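Local coordinates for cysteine synthase (Fusobacterium nucleatum subsp. nucleatum strain ATCC 25586, PDB 5XEM) that produces hydrogen sulfide from L-cysteine in a pyridoxal 5'-phosphate-dependent beta-replacement reaction that forms L-lanthionine, at the interface of chains A and B. Coordinates in Å, arbitrary orientation; residue numbers count along the deposited sequence, not the author numbering. Chains: chain A/B, Cysteine synthase.

The interface of chains A and B. Residues chain A 260-261, 266, 304; chain B 107, 110-111.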
ATOM      1  N   SER A 260     -14.357   3.702   0.765  1.00 13.86           N
ATOM      2  CA  SER A 260     -13.799   2.648   1.577  1.00 14.91           C
ATOM      3  C   SER A 260     -14.947   1.821   2.154  1.00 15.84           C
ATOM      4  O   SER A 260     -14.849   0.598   2.180  1.00 14.89           O
ATOM      5  CB  SER A 260     -12.823   3.140   2.659  1.00 16.25           C
ATOM      6  OG  SER A 260     -13.362   4.183   3.437  1.00 18.97           O
ATOM      7  N   PHE A 261     -16.013   2.481   2.606  1.00 15.59           N
ATOM      8  CA  PHE A 261     -17.195   1.767   3.153  1.00 17.01           C
ATOM      9  C   PHE A 261     -17.893   0.870   2.164  1.00 16.97           C
ATOM     10  O   PHE A 261     -18.312  -0.229   2.519  1.00 16.27           O
ATOM     11  CB  PHE A 261     -18.253   2.741   3.649  1.00 18.87           C
ATOM     12  CG  PHE A 261     -17.913   3.465   4.921  1.00 20.93           C
ATOM     13  CD1 PHE A 261     -16.920   3.031   5.786  1.00 23.13           C
ATOM     14  CD2 PHE A 261     -18.633   4.620   5.261  1.00 25.26           C
ATOM     15  CE1 PHE A 261     -16.652   3.715   6.965  1.00 23.28           C
ATOM     16  CE2 PHE A 261     -18.369   5.315   6.440  1.00 25.94           C
ATOM     17  CZ  PHE A 261     -17.376   4.852   7.298  1.00 25.60           C
ATOM     18  N   LEU A 266      -9.488   2.205  -0.488  1.00 14.07           N
ATOM     19  CA  LEU A 266      -8.948   3.158   0.457  1.00 14.68           C
ATOM     20  C   LEU A 266      -8.047   4.104  -0.324  1.00 13.57           C
ATOM     21  O   LEU A 266      -6.877   3.826  -0.576  1.00 13.23           O
ATOM     22  CB  LEU A 266      -8.190   2.423   1.577  1.00 17.02           C
ATOM     23  CG  LEU A 266      -7.683   3.285   2.741  1.00 19.11           C
ATOM     24  CD1 LEU A 266      -8.808   3.580   3.711  1.00 23.82           C
ATOM     25  CD2 LEU A 266      -6.556   2.597   3.500  1.00 21.01           C
ATOM     26  N   LEU A 304      -5.206   8.559   7.568  1.00 20.24           N
ATOM     27  CA  LEU A 304      -6.115   8.014   8.589  1.00 22.74           C
ATOM     28  C   LEU A 304      -5.781   8.405  10.029  1.00 25.18           C
ATOM     29  O   LEU A 304      -6.582   8.167  10.907  1.00 26.28           O
ATOM     30  CB  LEU A 304      -6.197   6.507   8.489  1.00 23.31           C
ATOM     31  CG  LEU A 304      -6.871   5.957   7.238  1.00 24.27           C
ATOM     32  CD1 LEU A 304      -6.988   4.444   7.335  1.00 26.09           C
ATOM     33  CD2 LEU A 304      -8.232   6.601   7.006  1.00 23.13           C
TER
ATOM     34  N   LEU B 107      -7.541   1.719  10.137  1.00 16.13           N
ATOM     35  CA  LEU B 107      -7.793   1.021   8.871  1.00 16.71           C
ATOM     36  C   LEU B 107      -9.098   0.236   8.918  1.00 15.86           C
ATOM     37  O   LEU B 107      -9.931   0.353   8.021  1.00 14.75           O
ATOM     38  CB  LEU B 107      -6.620   0.120   8.525  1.00 17.49           C
ATOM     39  CG  LEU B 107      -5.360   0.858   8.063  1.00 19.07           C
ATOM     40  CD1 LEU B 107      -4.128  -0.008   8.286  1.00 20.52           C
ATOM     41  CD2 LEU B 107      -5.488   1.261   6.586  1.00 19.60           C
ATOM     42  N   ALA B 110     -12.070   2.602   8.823  1.00 15.08           N
ATOM     43  CA  ALA B 110     -12.187   3.187   7.465  1.00 15.06           C
ATOM     44  C   ALA B 110     -13.039   2.306   6.575  1.00 14.39           C
ATOM     45  O   ALA B 110     -13.778   2.801   5.738  1.00 15.42           O
ATOM     46  CB  ALA B 110     -10.817   3.383   6.851  1.00 15.93           C
ATOM     47  N   TYR B 111     -12.981   0.993   6.781  1.00 13.21           N
ATOM     48  CA  TYR B 111     -13.822   0.074   6.021  1.00 13.64           C
ATOM     49  C   TYR B 111     -15.185  -0.195   6.680  1.00 13.64           C
ATOM     50  O   TYR B 111     -15.973  -0.956   6.145  1.00 14.13           O
ATOM     51  CB  TYR B 111     -13.109  -1.251   5.822  1.00 13.81           C
ATOM     52  CG  TYR B 111     -11.863  -1.174   4.981  1.00 13.48           C
ATOM     53  CD1 TYR B 111     -11.920  -0.866   3.630  1.00 13.81           C
ATOM     54  CD2 TYR B 111     -10.633  -1.487   5.515  1.00 14.03           C
ATOM     55  CE1 TYR B 111     -10.763  -0.831   2.861  1.00 13.73           C
ATOM     56  CE2 TYR B 111      -9.487  -1.444   4.749  1.00 14.33           C
ATOM     57  CZ  TYR B 111      -9.568  -1.128   3.416  1.00 14.32           C
ATOM     58  OH  TYR B 111      -8.412  -1.067   2.655  1.00 16.42           O
TER
HETATM   59  O   HOH W   1     -18.459  -1.215   5.086  1.00 16.50           O
HETATM   60  O   HOH W   2      -8.560  -0.701  -0.327  1.00 27.61           O
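A:Leu266 lies against B:Leu107, B:Ala110 and B:Tyr111, at the C-terminal end of B helix 102-110. The side chain can be followed outward. Its CB faces the phenol oxygen OH of B:Tyr111 at 3.7 Å. CG stands opposite the backbone N (chi1 -174°), and the two methyls then part. CD1 meets the methyl CB of B:Ala110 at 3.7 Å. CD2 reaches the CD2 methyl of B:Leu107 at 3.5 Å. The two leucine side chains cross at about a right angle, with their CD2 methyls touching. A:Leu304 closes the same apolar cluster, with its CD1 at 3.6 Å from CD2 of B:Leu107.

The polar part sits where the B helix ends. The hydroxyl OG of A:Ser260 donates a hydrogen bond to the backbone O of B:Ala110 at 2.7 Å. The hydroxyl comes from above the carbonyl plane and not along a lone pair. A chi1 of 51° places OG between the serine's own N and carbonyl carbon, turned to this acceptor. CD1 and CE1 of A:Phe261 lie beside the same oxygen. The B:Tyr111 ring turns its edge to A:Ser260, whose backbone O lies in the ring plane, 3.6 Å from CD1.

Two waters extend the contact. One joins the backbone O atoms of A:Phe261 and B:Tyr111. The other links OH of B:Tyr111 to the backbone N of A:Leu266.

The patch is one part of a two-fold symmetric interface and recurs with the chains exchanged. It docks A helix 249-263 and nearby loops on the end of the B helix, and so likely supports the homodimer typical of this enzyme family.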